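ABC-type branched-chain amino acid transport systems periplasmic component-like protein (Thermomonospora curvata, PDB 4N03) probably binds fatty acids outside the cell membrane and delivers them to an ABC transporter, as a substrate-binding protein of the leucine-binding family. Local coordinates at residues Y315-A328 and L339-L353. Sequence-based numbering, arbitrary orientation.
Sequences YGGASIVVSALEKA and LINAHRSEANADDGL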
ATOM      1  N   TYR A 315       5.132  -9.031   3.473  1.00 11.14           N
ATOM      2  CA  TYR A 315       5.717 -10.277   3.022  1.00 12.46           C
ATOM      3  C   TYR A 315       5.957 -10.212   1.516  1.00 11.50           C
ATOM      4  O   TYR A 315       6.983 -10.629   1.034  1.00 12.09           O
ATOM      5  CB  TYR A 315       4.778 -11.425   3.390  1.00 13.15           C
ATOM      6  CG  TYR A 315       5.438 -12.780   3.529  1.00 13.53           C
ATOM      7  CD1 TYR A 315       6.281 -13.033   4.580  1.00 14.10           C
ATOM      8  CD2 TYR A 315       5.196 -13.751   2.637  1.00 14.38           C
ATOM      9  CE1 TYR A 315       6.836 -14.325   4.793  1.00 14.21           C
ATOM     10  CE2 TYR A 315       5.747 -15.019   2.800  1.00 16.63           C
ATOM     11  CZ  TYR A 315       6.599 -15.273   3.851  1.00 15.92           C
ATOM     12  OH  TYR A 315       7.089 -16.580   4.044  1.00 18.55           O
ATOM     13  N   GLY A 316       4.993  -9.664   0.787  1.00 11.72           N
ATOM     14  CA  GLY A 316       5.150  -9.494  -0.644  1.00 12.93           C
ATOM     15  C   GLY A 316       6.292  -8.597  -1.038  1.00 11.98           C
ATOM     16  O   GLY A 316       6.978  -8.886  -2.031  1.00 13.04           O
ATOM     17  N   GLY A 317       6.499  -7.501  -0.325  1.00 11.21           N
ATOM     18  CA  GLY A 317       7.610  -6.618  -0.668  1.00 11.54           C
ATOM     19  C   GLY A 317       8.949  -7.279  -0.456  1.00 10.32           C
ATOM     20  O   GLY A 317       9.885  -7.164  -1.244  1.00 10.43           O
ATOM     21  N   ALA A 318       9.072  -8.038   0.656  1.00 10.64           N
ATOM     22  CA  ALA A 318      10.274  -8.802   0.924  1.00 10.95           C
ATOM     23  C   ALA A 318      10.498  -9.837  -0.191  1.00 11.27           C
ATOM     24  O   ALA A 318      11.624 -10.043  -0.639  1.00 12.40           O
ATOM     25  CB  ALA A 318      10.199  -9.445   2.289  1.00 11.22           C
ATOM     26  N   SER A 319       9.446 -10.486  -0.618  1.00 12.86           N
ATOM     27  CA  SER A 319       9.540 -11.469  -1.687  1.00 13.58           C
ATOM     28  C   SER A 319      10.107 -10.805  -2.960  1.00 13.07           C
ATOM     29  O   SER A 319      10.963 -11.357  -3.653  1.00 14.18           O
ATOM     30  CB  SER A 319       8.170 -12.035  -1.986  1.00 16.72           C
ATOM     31  OG  SER A 319       8.233 -12.961  -3.044  1.00 21.68           O
ATOM     32  N   ILE A 320       9.638  -9.600  -3.297  1.00 11.92           N
ATOM     33  CA  ILE A 320      10.104  -8.861  -4.479  1.00 11.66           C
ATOM     34  C   ILE A 320      11.592  -8.575  -4.371  1.00 11.48           C
ATOM     35  O   ILE A 320      12.361  -8.824  -5.321  1.00 11.54           O
ATOM     36  CB  ILE A 320       9.303  -7.551  -4.678  1.00 12.14           C
ATOM     37  CG1 ILE A 320       7.865  -7.862  -5.075  1.00 13.23           C
ATOM     38  CG2 ILE A 320       9.989  -6.692  -5.752  1.00 12.76           C
ATOM     39  CD1 ILE A 320       6.940  -6.670  -4.960  1.00 15.02           C
ATOM     40  N   VAL A 321      12.051  -7.995  -3.262  1.00 11.13           N
ATOM     41  CA  VAL A 321      13.440  -7.641  -3.161  1.00 11.01           C
ATOM     42  C   VAL A 321      14.347  -8.881  -3.163  1.00 11.82           C
ATOM     43  O   VAL A 321      15.426  -8.890  -3.747  1.00 12.11           O
ATOM     44  CB  VAL A 321      13.737  -6.693  -1.973  1.00 11.13           C
ATOM     45  CG1 VAL A 321      13.745  -7.415  -0.623  1.00 11.12           C
ATOM     46  CG2 VAL A 321      15.063  -5.997  -2.213  1.00 12.17           C
ATOM     47  N   VAL A 322      13.920  -9.953  -2.499  1.00 11.40           N
ATOM     48  CA  VAL A 322      14.718 -11.187  -2.442  1.00 12.62           C
ATOM     49  C   VAL A 322      14.823 -11.813  -3.844  1.00 12.62           C
ATOM     50  O   VAL A 322      15.890 -12.281  -4.217  1.00 13.11           O
ATOM     51  CB  VAL A 322      14.213 -12.171  -1.356  1.00 13.10           C
ATOM     52  CG1 VAL A 322      14.894 -13.491  -1.502  1.00 14.14           C
ATOM     53  CG2 VAL A 322      14.424 -11.567   0.014  1.00 14.32           C
ATOM     54  N   SER A 323      13.728 -11.851  -4.593  1.00 13.29           N
ATOM     55  CA  SER A 323      13.785 -12.378  -5.954  0.60 13.17           C
ATOM     56  C   SER A 323      14.850 -11.610  -6.764  1.00 13.24           C
ATOM     57  O   SER A 323      15.651 -12.192  -7.489  1.00 14.65           O
ATOM     58  CB  SER A 323      12.419 -12.256  -6.648  0.60 14.47           C
ATOM     59  OG  SER A 323      11.510 -13.221  -6.134  0.60 14.75           O
ATOM     60  N   ALA A 324      14.854 -10.279  -6.641  1.00 12.90           N
ATOM     61  CA  ALA A 324      15.809  -9.445  -7.358  1.00 12.91           C
ATOM     62  C   ALA A 324      17.217  -9.680  -6.854  1.00 11.85           C
ATOM     63  O   ALA A 324      18.147  -9.802  -7.639  1.00 12.89           O
ATOM     64  CB  ALA A 324      15.443  -7.963  -7.256  1.00 12.83           C
ATOM     65  N   LEU A 325      17.384  -9.833  -5.533  1.00 12.48           N
ATOM     66  CA  LEU A 325      18.705 -10.076  -4.990  1.00 12.43           C
ATOM     67  C   LEU A 325      19.283 -11.410  -5.477  1.00 13.36           C
ATOM     68  O   LEU A 325      20.453 -11.500  -5.789  1.00 13.75           O
ATOM     69  CB  LEU A 325      18.683 -10.077  -3.453  1.00 12.63           C
ATOM     70  CG  LEU A 325      18.482  -8.722  -2.753  1.00 13.63           C
ATOM     71  CD1 LEU A 325      18.089  -8.918  -1.300  1.00 13.85           C
ATOM     72  CD2 LEU A 325      19.759  -7.903  -2.860  1.00 14.34           C
ATOM     73  N   GLU A 326      18.438 -12.422  -5.552  1.00 14.03           N
ATOM     74  CA  GLU A 326      18.882 -13.731  -6.014  0.70 15.63           C
ATOM     75  C   GLU A 326      19.317 -13.689  -7.483  1.00 14.66           C
ATOM     76  O   GLU A 326      20.347 -14.305  -7.846  1.00 16.90           O
ATOM     77  CB  GLU A 326      17.783 -14.757  -5.811  0.70 17.51           C
ATOM     78  CG  GLU A 326      17.570 -15.130  -4.355  0.70 18.39           C
ATOM     79  CD  GLU A 326      16.374 -16.045  -4.157  0.70 22.78           C
ATOM     80  OE1 GLU A 326      15.504 -16.103  -5.046  0.70 28.51           O
ATOM     81  OE2 GLU A 326      16.325 -16.718  -3.107  0.70 30.27           O
ATOM     82  N   LYS A 327      18.586 -12.976  -8.334  1.00 14.44           N
ATOM     83  CA  LYS A 327      18.967 -12.862  -9.745  0.60 14.07           C
ATOM     84  C   LYS A 327      20.250 -12.039  -9.871  1.00 13.56           C
ATOM     85  O   LYS A 327      21.167 -12.364 -10.651  1.00 15.06           O
ATOM     86  CB  LYS A 327      17.839 -12.223 -10.554  0.60 16.42           C
ATOM     87  CG  LYS A 327      16.634 -13.093 -10.926  0.60 18.84           C
ATOM     88  CD  LYS A 327      15.632 -12.249 -11.714  0.60 23.98           C
ATOM     89  CE  LYS A 327      14.255 -12.866 -11.829  0.60 27.58           C
ATOM     90  NZ  LYS A 327      13.450 -12.576 -10.622  0.60 28.09           N
ATOM     91  N   ALA A 328      20.354 -10.951  -9.107  1.00 12.58           N
ATOM     92  CA  ALA A 328      21.568 -10.149  -9.130  1.00 13.39           C
ATOM     93  C   ALA A 328      22.793 -10.915  -8.667  1.00 13.75           C
ATOM     94  O   ALA A 328      23.871 -10.812  -9.230  1.00 13.65           O
ATOM     95  CB  ALA A 328      21.354  -8.894  -8.321  1.00 13.48           C
ATOM     96  N   LEU A 339      20.943  -4.827  -9.135  1.00 10.65           N
ATOM     97  CA  LEU A 339      19.700  -5.130  -8.461  1.00 10.54           C
ATOM     98  C   LEU A 339      18.487  -4.640  -9.218  1.00  9.41           C
ATOM     99  O   LEU A 339      17.498  -5.327  -9.382  1.00 10.47           O
ATOM    100  CB  LEU A 339      19.719  -4.565  -7.050  1.00 10.97           C
ATOM    101  CG  LEU A 339      18.514  -4.945  -6.187  1.00 11.16           C
ATOM    102  CD1 LEU A 339      18.459  -6.448  -5.939  1.00 12.89           C
ATOM    103  CD2 LEU A 339      18.592  -4.231  -4.845  1.00 12.37           C
ATOM    104  N   ILE A 340      18.529  -3.393  -9.701  1.00 10.22           N
ATOM    105  CA  ILE A 340      17.388  -2.842 -10.409  1.00 11.35           C
ATOM    106  C   ILE A 340      17.174  -3.566 -11.723  1.00 10.33           C
ATOM    107  O   ILE A 340      16.047  -3.822 -12.108  1.00 11.55           O
ATOM    108  CB  ILE A 340      17.443  -1.316 -10.566  1.00 11.67           C
ATOM    109  CG1 ILE A 340      16.040  -0.769 -10.882  1.00 11.10           C
ATOM    110  CG2 ILE A 340      18.441  -0.894 -11.606  1.00 13.23           C
ATOM    111  CD1 ILE A 340      15.025  -0.991  -9.776  1.00 13.78           C
ATOM    112  N   ASN A 341      18.265  -3.925 -12.394  1.00 11.02           N
ATOM    113  CA  ASN A 341      18.098  -4.625 -13.670  1.00 11.73           C
ATOM    114  C   ASN A 341      17.517  -6.023 -13.441  1.00 11.48           C
ATOM    115  O   ASN A 341      16.690  -6.479 -14.195  1.00 13.17           O
ATOM    116  CB  ASN A 341      19.443  -4.661 -14.384  1.00 13.12           C
ATOM    117  CG  ASN A 341      19.828  -3.310 -14.965  1.00 14.48           C
ATOM    118  OD1 ASN A 341      19.008  -2.417 -15.062  1.00 18.75           O
ATOM    119  ND2 ASN A 341      21.067  -3.177 -15.268  1.00 17.95           N
ATOM    120  N   ALA A 342      17.897  -6.693 -12.347  1.00 11.35           N
ATOM    121  CA  ALA A 342      17.306  -7.979 -11.967  1.00 12.01           C
ATOM    122  C   ALA A 342      15.814  -7.801 -11.700  1.00 12.48           C
ATOM    123  O   ALA A 342      14.991  -8.553 -12.199  1.00 14.64           O
ATOM    124  CB  ALA A 342      18.000  -8.564 -10.744  1.00 13.02           C
ATOM    125  N   HIS A 343      15.447  -6.770 -10.929  1.00 11.90           N
ATOM    126  CA  HIS A 343      14.045  -6.533 -10.646  1.00 12.06           C
ATOM    127  C   HIS A 343      13.232  -6.279 -11.940  1.00 12.39           C
ATOM    128  O   HIS A 343      12.180  -6.848 -12.175  1.00 14.30           O
ATOM    129  CB  HIS A 343      13.887  -5.315  -9.717  1.00 10.89           C
ATOM    130  CG  HIS A 343      12.461  -4.973  -9.491  1.00 11.02           C
ATOM    131  ND1 HIS A 343      11.550  -5.825  -8.916  1.00 12.42           N
ATOM    132  CD2 HIS A 343      11.760  -3.884  -9.894  1.00 11.75           C
ATOM    133  CE1 HIS A 343      10.358  -5.256  -8.914  1.00 11.55           C
ATOM    134  NE2 HIS A 343      10.462  -4.070  -9.509  1.00 11.60           N
ATOM    135  N   ARG A 344      13.734  -5.388 -12.780  1.00 12.22           N
ATOM    136  CA  ARG A 344      13.001  -4.879 -13.960  1.00 13.06           C
ATOM    137  C   ARG A 344      13.025  -5.858 -15.109  1.00 15.49           C
ATOM    138  O   ARG A 344      12.482  -5.530 -16.180  1.00 16.10           O
ATOM    139  CB  ARG A 344      13.553  -3.551 -14.433  1.00 14.70           C
ATOM    140  CG  ARG A 344      13.352  -2.407 -13.459  1.00 17.57           C
ATOM    141  CD  ARG A 344      12.089  -1.666 -13.663  1.00 15.46           C
ATOM    142  NE  ARG A 344      11.777  -0.713 -12.615  1.00 13.60           N
ATOM    143  CZ  ARG A 344      10.586  -0.594 -12.063  1.00 12.28           C
ATOM    144  NH1 ARG A 344       9.579  -1.328 -12.440  1.00 13.32           N
ATOM    145  NH2 ARG A 344      10.386   0.339 -11.145  1.00 12.66           N
ATOM    146  N   SER A 345      13.666  -7.010 -14.937  1.00 12.63           N
ATOM    147  CA  SER A 345      13.594  -8.117 -15.883  1.00 14.61           C
ATOM    148  C   SER A 345      12.354  -8.960 -15.727  1.00 16.02           C
ATOM    149  O   SER A 345      12.058  -9.761 -16.607  1.00 17.71           O
ATOM    150  CB  SER A 345      14.868  -8.946 -15.841  1.00 16.07           C
ATOM    151  OG  SER A 345      14.914  -9.768 -14.673  1.00 19.28           O
ATOM    152  N   GLU A 346      11.575  -8.738 -14.670  1.00 15.83           N
ATOM    153  CA  GLU A 346      10.411  -9.608 -14.363  1.00 14.76           C
ATOM    154  C   GLU A 346       9.142  -9.075 -14.911  1.00 13.67           C
ATOM    155  O   GLU A 346       8.604  -8.041 -14.417  1.00 14.49           O
ATOM    156  CB  GLU A 346      10.320  -9.734 -12.829  1.00 14.95           C
ATOM    157  CG  GLU A 346       9.150 -10.548 -12.332  1.00 16.83           C
ATOM    158  CD  GLU A 346       9.164 -11.952 -12.871  1.00 16.05           C
ATOM    159  OE1 GLU A 346       8.525 -12.242 -13.882  1.00 18.07           O
ATOM    160  OE2 GLU A 346       9.834 -12.827 -12.273  1.00 21.92           O
ATOM    161  N   ALA A 347       8.636  -9.650 -15.976  1.00 13.34           N
ATOM    162  CA  ALA A 347       7.377  -9.280 -16.621  1.00 13.75           C
ATOM    163  C   ALA A 347       6.136  -9.961 -16.068  1.00 14.91           C
ATOM    164  O   ALA A 347       5.016  -9.572 -16.381  1.00 16.93           O
ATOM    165  CB  ALA A 347       7.457  -9.528 -18.118  1.00 15.41           C
ATOM    166  N   ASN A 348       6.308 -10.955 -15.245  1.00 13.49           N
ATOM    167  CA  ASN A 348       5.203 -11.851 -14.857  1.00 15.01           C
ATOM    168  C   ASN A 348       5.359 -12.311 -13.428  1.00 14.41           C
ATOM    169  O   ASN A 348       5.452 -13.534 -13.121  1.00 17.36           O
ATOM    170  CB  ASN A 348       5.226 -13.067 -15.815  1.00 16.96           C
ATOM    171  CG  ASN A 348       3.982 -13.912 -15.758  1.00 18.91           C
ATOM    172  OD1 ASN A 348       2.887 -13.400 -15.608  1.00 24.59           O
ATOM    173  ND2 ASN A 348       4.147 -15.240 -15.939  1.00 21.53           N
ATOM    174  N   ALA A 349       5.312 -11.395 -12.491  1.00 12.18           N
ATOM    175  CA  ALA A 349       5.434 -11.757 -11.079  1.00 12.32           C
ATOM    176  C   ALA A 349       4.103 -12.257 -10.548  1.00 11.10           C
ATOM    177  O   ALA A 349       3.039 -11.735 -10.806  1.00 13.04           O
ATOM    178  CB  ALA A 349       5.881 -10.575 -10.267  1.00 14.93           C
ATOM    179  N   ASP A 350       4.183 -13.316  -9.728  1.00 12.73           N
ATOM    180  CA  ASP A 350       2.998 -13.772  -8.986  1.00 13.73           C
ATOM    181  C   ASP A 350       3.490 -14.559  -7.805  1.00 15.14           C
ATOM    182  O   ASP A 350       3.907 -15.726  -7.950  1.00 17.23           O
ATOM    183  CB  ASP A 350       2.114 -14.665  -9.839  1.00 14.99           C
ATOM    184  CG  ASP A 350       0.826 -15.049  -9.139  1.00 14.94           C
ATOM    185  OD1 ASP A 350       0.702 -14.796  -7.906  1.00 15.83           O
ATOM    186  OD2 ASP A 350      -0.087 -15.615  -9.793  1.00 18.70           O
ATOM    187  N   ASP A 351       3.555 -13.895  -6.664  1.00 14.72           N
ATOM    188  CA  ASP A 351       4.048 -14.484  -5.417  1.00 17.73           C
ATOM    189  C   ASP A 351       3.014 -15.373  -4.716  1.00 15.33           C
ATOM    190  O   ASP A 351       3.281 -15.906  -3.623  1.00 17.46           O
ATOM    191  CB  ASP A 351       4.554 -13.350  -4.482  1.00 20.63           C
ATOM    192  CG  ASP A 351       3.465 -12.390  -4.038  1.00 20.01           C
ATOM    193  OD1 ASP A 351       2.289 -12.624  -4.228  1.00 21.48           O
ATOM    194  OD2 ASP A 351       3.809 -11.314  -3.442  1.00 29.69           O
ATOM    195  N   GLY A 352       1.860 -15.587  -5.314  1.00 13.74           N
ATOM    196  CA  GLY A 352       0.821 -16.386  -4.716  1.00 14.22           C
ATOM    197  C   GLY A 352      -0.035 -15.693  -3.694  1.00 13.91           C
ATOM    198  O   GLY A 352      -0.902 -16.346  -3.105  1.00 14.37           O
ATOM    199  N   LEU A 353       0.188 -14.410  -3.455  1.00 13.23           N
ATOM    200  CA  LEU A 353      -0.517 -13.671  -2.447  1.00 14.45           C
ATOM    201  C   LEU A 353      -1.680 -12.858  -2.969  1.00 14.14           C
ATOM    202  O   LEU A 353      -2.277 -12.099  -2.215  1.00 15.96           O
ATOM    203  CB  LEU A 353       0.459 -12.759  -1.719  1.00 14.31           C
ATOM    204  CG  LEU A 353       1.567 -13.474  -0.959  1.00 14.95           C
ATOM    205  CD1 LEU A 353       2.546 -12.444  -0.420  1.00 19.63           C
ATOM    206  CD2 LEU A 353       1.076 -14.332   0.178  1.00 15.59           C
TER
HETATM  207  O   HOH W   1       4.963  -9.234  -3.963  1.00 26.67           O
HETATM  208  O   HOH W   2      11.887  -8.512  -8.105  1.00 13.50           O
HETATM  209  O   HOH W   3      13.353 -10.025 -10.048  1.00 21.89           O
HETATM  210  O   HOH W   4      10.888 -12.384  -9.948  1.00 48.24           O
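Ala324 and Ala328 on one helix meet Leu339 and Ala342 on the next. The alanines let the axes of 315-328 and 339-343 come within 7.9 Å, at 111° between their directions. Ala342 CB sits 3.3 Å from the backbone Ala324 O. Leu339 has CG anti to its backbone N (chi1 -174°), and CD1 lies over the backbone between Ala324 and Leu325. That methyl touches Ala324 CB and Leu325 CD2. Ile320 CG2 packs obliquely on the His343 ring, 3.5 Å from CE1. Water 2 lies in the plane of this ring at its edge and joins ND1 to Ile320 O. The other ring nitrogen, NE2, is hydrogen-bonded to Gln142 OE1, so both nitrogens have partners.

The Lys327 side is looser and wetter, and Lys327 itself is modelled in two conformers. In the one described here, the Lys327 chain runs past Ala342 CB, then bends at chi4 (83°). The Lys327 NZ to Glu346 OE2 salt bridge is long, at 4.0 Å. Water 4 bridges the same two atoms, while water 3 links the ammonium to Ala342 O. This grip on NZ is therefore provisional. Glu346 OE1 takes Asn348 N on its anti lone pair. With alanine at Glu346, the Lys327 ammonium would probably lose its acidic mate and the Asn348 N-H this acceptor.

At the far end, Asp351 OD2 lies 3.6 Å from Gly316 CA, and water 1 donates to Gly316 O. Asp351 OD1 receives Leu353 N in an Asx turn. Leu353 CD1 then meets the edge of the Tyr315 ring.

The loop thus follows helix 315-328 back from the crossing toward the bound palmitic acid, about 8 Å from the Asp351 side chain. This is helix-on-helix and loop packing within one lobe of a two-lobed periplasmic-binding-protein fold.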